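Local atomic coordinates of carbon monoxide oxidation system transcription regulator CooA-1 (Carboxydothermus hydrogenoformans, PDB entry 6CPB), a protein that senses carbon monoxide through a heme-binding domain and, as a probable DNA-binding transcription factor of the CRP type, regulates genes for carbon monoxide oxidation. Residues A[41-55]-A[67-81]. Sequence-based numbering, arbitrary orientation. Where two conformers were deposited one is given.
Sequences ERNLVFLVKSGRVRV and AILEAGDIFCTHTRA
One face of the imidazole of His-78 is roofed by Asn-43, whose CB makes a CH-pi contact 3.6 Å from the ring centroid while its amide stacks at 15° to the ring plane. At the ring's edge, NE2 of His-78 gives a nearly straight bond of 2.6 Å to Glu-41 O, reaching that oxygen from above the carbonyl plane; face and edge together fix the ring's rotation. In heme-bound structures of this protein His-78 is an axial iron ligand; no heme is bound to this chain in the model. Beside it the hydroxyl of Thr-77, set between its own N and carbonyl carbon (chi1 65°), donates to Arg-42 O in the carbonyl plane at 2.7 Å and accepts from Leu-44 N at 2.9 Å, prolonging the antiparallel ladder that pairs 44-48 with 74-76.

Further along, Phe-46 and Phe-75 lie side by side, CZ of Phe-46 at the edge of the Phe-75 ring, near its plane, and 3.9 Å from Phe-75 CB. Val-55 CG1 reaches Phe-75 CE2, while its CG2 meets Leu-69 CD1, each at 3.7 Å. Each segment turns a corner between its two strands, 41-55 at Lys-49 and 67-81 through a type II beta turn from Glu-70 to Asp-73, and a second antiparallel ladder pairs 52-55 with 67-70. This is the cupin-like roll of cyclic nucleotide-binding domains, here the N-terminal heme domain of the full-length regulator, its two sheets joined at these corners. Leu-120 of helix 108-135 packs on Ala-67 and Phe-75, Met-113 of that helix and Phe-99 of helix 96-105 on Val-45 and Ile-74, and strand 89-95 flanks 44-50 along its other edge.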
loop_
_atom_site.group_PDB
_atom_site.type_symbol
_atom_site.label_atom_id
_atom_site.label_comp_id
_atom_site.label_asym_id
_atom_site.label_seq_id
_atom_site.Cartn_x
_atom_site.Cartn_y
_atom_site.Cartn_z
ATOM N N GLU A 41 -7.178 -17.633 -6.755
ATOM C CA GLU A 41 -6.752 -17.356 -8.124
ATOM C C GLU A 41 -7.328 -16.043 -8.640
ATOM O O GLU A 41 -6.634 -15.284 -9.326
ATOM C CB GLU A 41 -7.151 -18.506 -9.044
ATOM C CG GLU A 41 -6.235 -19.710 -8.962
ATOM C CD GLU A 41 -6.472 -20.695 -10.094
ATOM O OE1 GLU A 41 -7.367 -20.439 -10.925
ATOM O OE2 GLU A 41 -5.761 -21.719 -10.161
ATOM N N ARG A 42 -8.595 -15.768 -8.353
ATOM C CA ARG A 42 -9.210 -14.556 -8.864
ATOM C C ARG A 42 -8.577 -13.336 -8.211
ATOM O O ARG A 42 -8.391 -13.297 -6.987
ATOM C CB ARG A 42 -10.716 -14.592 -8.620
ATOM C CG ARG A 42 -11.438 -15.613 -9.494
ATOM C CD ARG A 42 -12.500 -14.965 -10.351
ATOM N NE ARG A 42 -11.937 -13.912 -11.190
ATOM C CZ ARG A 42 -12.651 -13.117 -11.978
ATOM N NH1 ARG A 42 -12.041 -12.187 -12.699
ATOM N NH2 ARG A 42 -13.969 -13.244 -12.044
ATOM N N ASN A 43 -8.253 -12.350 -9.035
ATOM C CA ASN A 43 -7.675 -11.086 -8.589
ATOM C C ASN A 43 -8.833 -10.122 -8.355
ATOM O O ASN A 43 -9.460 -9.635 -9.303
ATOM C CB ASN A 43 -6.699 -10.555 -9.632
ATOM C CG ASN A 43 -5.863 -9.430 -9.098
ATOM O OD1 ASN A 43 -6.234 -8.798 -8.112
ATOM N ND2 ASN A 43 -4.718 -9.179 -9.726
ATOM N N LEU A 44 -9.145 -9.892 -7.088
ATOM C CA LEU A 44 -10.353 -9.200 -6.688
ATOM C C LEU A 44 -10.022 -8.115 -5.677
ATOM O O LEU A 44 -9.039 -8.204 -4.934
ATOM C CB LEU A 44 -11.321 -10.177 -5.988
ATOM C CG LEU A 44 -11.680 -11.506 -6.627
ATOM C CD1 LEU A 44 -12.360 -12.352 -5.556
ATOM C CD2 LEU A 44 -12.585 -11.288 -7.827
ATOM N N VAL A 45 -10.885 -7.107 -5.634
ATOM C CA VAL A 45 -10.878 -6.073 -4.611
ATOM C C VAL A 45 -12.140 -6.247 -3.791
ATOM O O VAL A 45 -13.217 -6.455 -4.355
ATOM C CB VAL A 45 -10.828 -4.684 -5.270
ATOM C CG1 VAL A 45 -11.031 -3.587 -4.256
ATOM C CG2 VAL A 45 -9.507 -4.522 -6.008
ATOM N N PHE A 46 -12.012 -6.193 -2.472
ATOM C CA PHE A 46 -13.168 -6.339 -1.603
ATOM C C PHE A 46 -13.201 -5.253 -0.545
ATOM O O PHE A 46 -12.165 -4.825 -0.035
ATOM C CB PHE A 46 -13.247 -7.727 -0.955
ATOM C CG PHE A 46 -12.212 -7.968 0.103
ATOM C CD1 PHE A 46 -10.966 -8.459 -0.232
ATOM C CD2 PHE A 46 -12.487 -7.689 1.439
ATOM C CE1 PHE A 46 -10.001 -8.673 0.761
ATOM C CE2 PHE A 46 -11.542 -7.892 2.420
ATOM C CZ PHE A 46 -10.302 -8.387 2.087
ATOM N N LEU A 47 -14.422 -4.838 -0.227
ATOM C CA LEU A 47 -14.735 -3.800 0.738
ATOM C C LEU A 47 -15.507 -4.445 1.888
ATOM O O LEU A 47 -16.465 -5.178 1.646
ATOM C CB LEU A 47 -15.612 -2.754 0.016
ATOM C CG LEU A 47 -16.198 -1.584 0.783
ATOM C CD1 LEU A 47 -15.144 -0.869 1.633
ATOM C CD2 LEU A 47 -16.828 -0.628 -0.221
ATOM N N VAL A 48 -15.094 -4.173 3.125
ATOM C CA VAL A 48 -15.839 -4.644 4.291
ATOM C C VAL A 48 -17.057 -3.744 4.474
ATOM O O VAL A 48 -16.934 -2.576 4.848
ATOM C CB VAL A 48 -14.973 -4.667 5.554
ATOM C CG1 VAL A 48 -15.771 -5.239 6.717
ATOM C CG2 VAL A 48 -13.715 -5.484 5.333
ATOM N N LYS A 49 -18.239 -4.283 4.191
ATOM C CA LYS A 49 -19.473 -3.526 4.360
ATOM C C LYS A 49 -19.922 -3.506 5.819
ATOM O O LYS A 49 -20.372 -2.476 6.328
ATOM C CB LYS A 49 -20.559 -4.132 3.466
ATOM C CG LYS A 49 -21.922 -3.478 3.589
ATOM C CD LYS A 49 -22.898 -4.055 2.581
ATOM C CE LYS A 49 -24.303 -3.510 2.779
ATOM N NZ LYS A 49 -25.196 -4.003 1.697
ATOM N N SER A 50 -19.807 -4.638 6.499
ATOM C CA SER A 50 -20.087 -4.733 7.924
ATOM C C SER A 50 -19.214 -5.840 8.489
ATOM O O SER A 50 -18.848 -6.778 7.779
ATOM C CB SER A 50 -21.567 -5.017 8.190
ATOM O OG SER A 50 -21.958 -6.238 7.603
ATOM N N GLY A 51 -18.878 -5.724 9.772
ATOM C CA GLY A 51 -18.023 -6.696 10.421
ATOM C C GLY A 51 -16.588 -6.236 10.504
ATOM O O GLY A 51 -16.312 -5.044 10.620
ATOM N N ARG A 52 -15.666 -7.189 10.507
ATOM C CA ARG A 52 -14.275 -6.904 10.831
ATOM C C ARG A 52 -13.472 -8.107 10.374
ATOM O O ARG A 52 -13.890 -9.245 10.615
ATOM C CB ARG A 52 -14.138 -6.705 12.339
ATOM C CG ARG A 52 -12.760 -6.275 12.789
ATOM C CD ARG A 52 -12.807 -5.825 14.232
ATOM N NE ARG A 52 -13.074 -6.964 15.097
ATOM C CZ ARG A 52 -12.314 -7.362 16.113
ATOM N NH1 ARG A 52 -11.216 -6.702 16.452
ATOM N NH2 ARG A 52 -12.680 -8.428 16.802
ATOM N N VAL A 53 -12.342 -7.868 9.707
ATOM C CA VAL A 53 -11.527 -8.962 9.197
ATOM C C VAL A 53 -10.070 -8.777 9.598
ATOM O O VAL A 53 -9.590 -7.660 9.815
ATOM C CB VAL A 53 -11.649 -9.155 7.670
ATOM C CG1 VAL A 53 -13.104 -9.332 7.255
ATOM C CG2 VAL A 53 -11.031 -8.014 6.931
ATOM N N ARG A 54 -9.367 -9.902 9.673
ATOM C CA ARG A 54 -7.959 -9.944 10.014
ATOM C C ARG A 54 -7.180 -10.382 8.789
ATOM O O ARG A 54 -7.487 -11.418 8.198
ATOM C CB ARG A 54 -7.750 -10.932 11.167
ATOM C CG ARG A 54 -6.344 -10.955 11.732
ATOM C CD ARG A 54 -6.240 -11.841 12.960
ATOM N NE ARG A 54 -6.453 -13.254 12.650
ATOM C CZ ARG A 54 -5.486 -14.153 12.472
ATOM N NH1 ARG A 54 -4.206 -13.824 12.563
ATOM N NH2 ARG A 54 -5.808 -15.410 12.209
ATOM N N VAL A 55 -6.151 -9.616 8.450
ATOM C CA VAL A 55 -5.217 -9.952 7.384
ATOM C C VAL A 55 -3.977 -10.519 8.056
ATOM O O VAL A 55 -3.454 -9.915 8.998
ATOM C CB VAL A 55 -4.860 -8.711 6.548
ATOM C CG1 VAL A 55 -3.935 -9.085 5.417
ATOM C CG2 VAL A 55 -6.119 -8.046 6.009
ATOM N N ALA A 67 -2.819 -6.808 9.831
ATOM C CA ALA A 67 -3.696 -5.679 10.099
ATOM C C ALA A 67 -5.076 -6.221 10.408
ATOM O O ALA A 67 -5.424 -7.330 10.008
ATOM C CB ALA A 67 -3.790 -4.704 8.916
ATOM N N ILE A 68 -5.861 -5.407 11.104
ATOM C CA ILE A 68 -7.281 -5.642 11.319
ATOM C C ILE A 68 -8.027 -4.556 10.562
ATOM O O ILE A 68 -7.766 -3.360 10.757
ATOM C CB ILE A 68 -7.630 -5.647 12.816
ATOM C CG1 ILE A 68 -6.971 -6.850 13.495
ATOM C CG2 ILE A 68 -9.149 -5.700 12.993
ATOM C CD1 ILE A 68 -7.086 -6.843 14.996
ATOM N N LEU A 69 -8.901 -4.982 9.651
ATOM C CA LEU A 69 -9.668 -4.079 8.805
ATOM C C LEU A 69 -11.085 -3.973 9.328
ATOM O O LEU A 69 -11.728 -4.988 9.625
ATOM C CB LEU A 69 -9.702 -4.579 7.368
ATOM C CG LEU A 69 -8.343 -4.865 6.745
ATOM C CD1 LEU A 69 -8.525 -5.259 5.309
ATOM C CD2 LEU A 69 -7.391 -3.672 6.865
ATOM N N GLU A 70 -11.559 -2.747 9.441
ATOM C CA GLU A 70 -12.874 -2.450 9.971
ATOM C C GLU A 70 -13.866 -2.257 8.831
ATOM O O GLU A 70 -13.505 -2.160 7.650
ATOM C CB GLU A 70 -12.823 -1.179 10.822
ATOM C CG GLU A 70 -11.748 -1.182 11.893
ATOM C CD GLU A 70 -12.035 -2.158 13.029
ATOM O OE1 GLU A 70 -13.213 -2.528 13.232
ATOM O OE2 GLU A 70 -11.079 -2.565 13.735
ATOM N N ALA A 71 -15.141 -2.176 9.194
ATOM C CA ALA A 71 -16.155 -1.832 8.211
ATOM C C ALA A 71 -15.795 -0.493 7.578
ATOM O O ALA A 71 -15.473 0.468 8.276
ATOM C CB ALA A 71 -17.526 -1.769 8.886
ATOM N N GLY A 72 -15.817 -0.452 6.241
ATOM C CA GLY A 72 -15.397 0.708 5.486
ATOM C C GLY A 72 -13.970 0.662 5.003
ATOM O O GLY A 72 -13.525 1.625 4.376
ATOM N N ASP A 73 -13.248 -0.423 5.263
ATOM C CA ASP A 73 -11.908 -0.625 4.728
ATOM C C ASP A 73 -11.935 -1.574 3.533
ATOM O O ASP A 73 -12.776 -2.475 3.439
ATOM C CB ASP A 73 -10.958 -1.216 5.778
ATOM C CG ASP A 73 -10.502 -0.213 6.819
ATOM O OD1 ASP A 73 -10.362 0.983 6.511
ATOM O OD2 ASP A 73 -10.214 -0.656 7.964
ATOM N N ILE A 74 -10.981 -1.370 2.627
ATOM C CA ILE A 74 -10.889 -2.104 1.368
ATOM C C ILE A 74 -9.523 -2.774 1.253
ATOM O O ILE A 74 -8.519 -2.265 1.755
ATOM C CB ILE A 74 -11.160 -1.113 0.201
ATOM C CG1 ILE A 74 -11.588 -1.825 -1.086
ATOM C CG2 ILE A 74 -9.981 -0.215 -0.059
ATOM C CD1 ILE A 74 -12.158 -0.875 -2.122
ATOM N N PHE A 75 -9.490 -3.923 0.585
ATOM C CA PHE A 75 -8.250 -4.677 0.375
ATOM C C PHE A 75 -8.436 -5.531 -0.885
ATOM O O PHE A 75 -9.358 -5.294 -1.671
ATOM C CB PHE A 75 -7.864 -5.416 1.671
ATOM C CG PHE A 75 -6.503 -6.100 1.637
ATOM C CD1 PHE A 75 -5.368 -5.458 1.156
ATOM C CD2 PHE A 75 -6.382 -7.399 2.091
ATOM C CE1 PHE A 75 -4.149 -6.117 1.112
ATOM C CE2 PHE A 75 -5.170 -8.049 2.067
ATOM C CZ PHE A 75 -4.049 -7.403 1.585
ATOM N N CYS A 76 -7.553 -6.506 -1.107
ATOM C CA CYS A 76 -7.560 -7.224 -2.363
ATOM C C CYS A 76 -6.854 -8.559 -2.192
ATOM O O CYS A 76 -6.079 -8.767 -1.250
ATOM C CB CYS A 76 -6.862 -6.402 -3.439
ATOM S SG CYS A 76 -5.205 -5.848 -2.951
ATOM N N THR A 77 -7.134 -9.458 -3.128
ATOM C CA THR A 77 -6.406 -10.711 -3.222
ATOM C C THR A 77 -5.126 -10.480 -4.028
ATOM O O THR A 77 -4.757 -9.342 -4.334
ATOM C CB THR A 77 -7.287 -11.798 -3.818
ATOM O OG1 THR A 77 -7.589 -11.434 -5.168
ATOM C CG2 THR A 77 -8.563 -11.989 -3.021
ATOM N N HIS A 78 -4.415 -11.555 -4.364
ATOM C CA HIS A 78 -3.142 -11.454 -5.077
ATOM C C HIS A 78 -2.110 -10.649 -4.293
ATOM O O HIS A 78 -1.225 -10.008 -4.862
ATOM C CB HIS A 78 -3.319 -10.913 -6.495
ATOM C CG HIS A 78 -3.792 -11.942 -7.470
ATOM N ND1 HIS A 78 -3.210 -12.110 -8.706
ATOM C CD2 HIS A 78 -4.787 -12.856 -7.393
ATOM C CE1 HIS A 78 -3.827 -13.083 -9.350
ATOM N NE2 HIS A 78 -4.784 -13.557 -8.572
ATOM N N THR A 79 -2.206 -10.690 -2.967
ATOM C CA THR A 79 -1.276 -9.981 -2.097
ATOM C C THR A 79 -0.646 -10.913 -1.062
ATOM O O THR A 79 -0.180 -10.449 -0.013
ATOM C CB THR A 79 -1.992 -8.803 -1.437
ATOM O OG1 THR A 79 -3.180 -9.280 -0.789
ATOM C CG2 THR A 79 -2.375 -7.761 -2.491
ATOM N N ARG A 80 -0.622 -12.215 -1.347
ATOM C CA ARG A 80 0.126 -13.197 -0.561
ATOM C C ARG A 80 -0.353 -13.295 0.887
ATOM O O ARG A 80 0.390 -13.738 1.766
ATOM C CB ARG A 80 1.640 -12.973 -0.641
ATOM C CG ARG A 80 2.179 -13.025 -2.057
ATOM C CD ARG A 80 3.695 -12.957 -2.058
ATOM N NE ARG A 80 4.207 -12.318 -3.268
ATOM C CZ ARG A 80 4.753 -12.941 -4.310
ATOM N NH1 ARG A 80 4.889 -14.260 -4.330
ATOM N NH2 ARG A 80 5.174 -12.225 -5.344
ATOM N N ALA A 81 -1.611 -12.954 1.143
ATOM C CA ALA A 81 -2.134 -12.873 2.498
ATOM C C ALA A 81 -3.381 -13.731 2.668
ATOM O O ALA A 81 -4.123 -13.995 1.715
ATOM C CB ALA A 81 -2.480 -11.429 2.841
HETATM O O HOH W 1 -4.932 -7.332 -6.278
HETATM O O HOH W 2 -15.711 -2.810 12.018
HETATM O O HOH W 3 -10.282 -4.247 16.111
#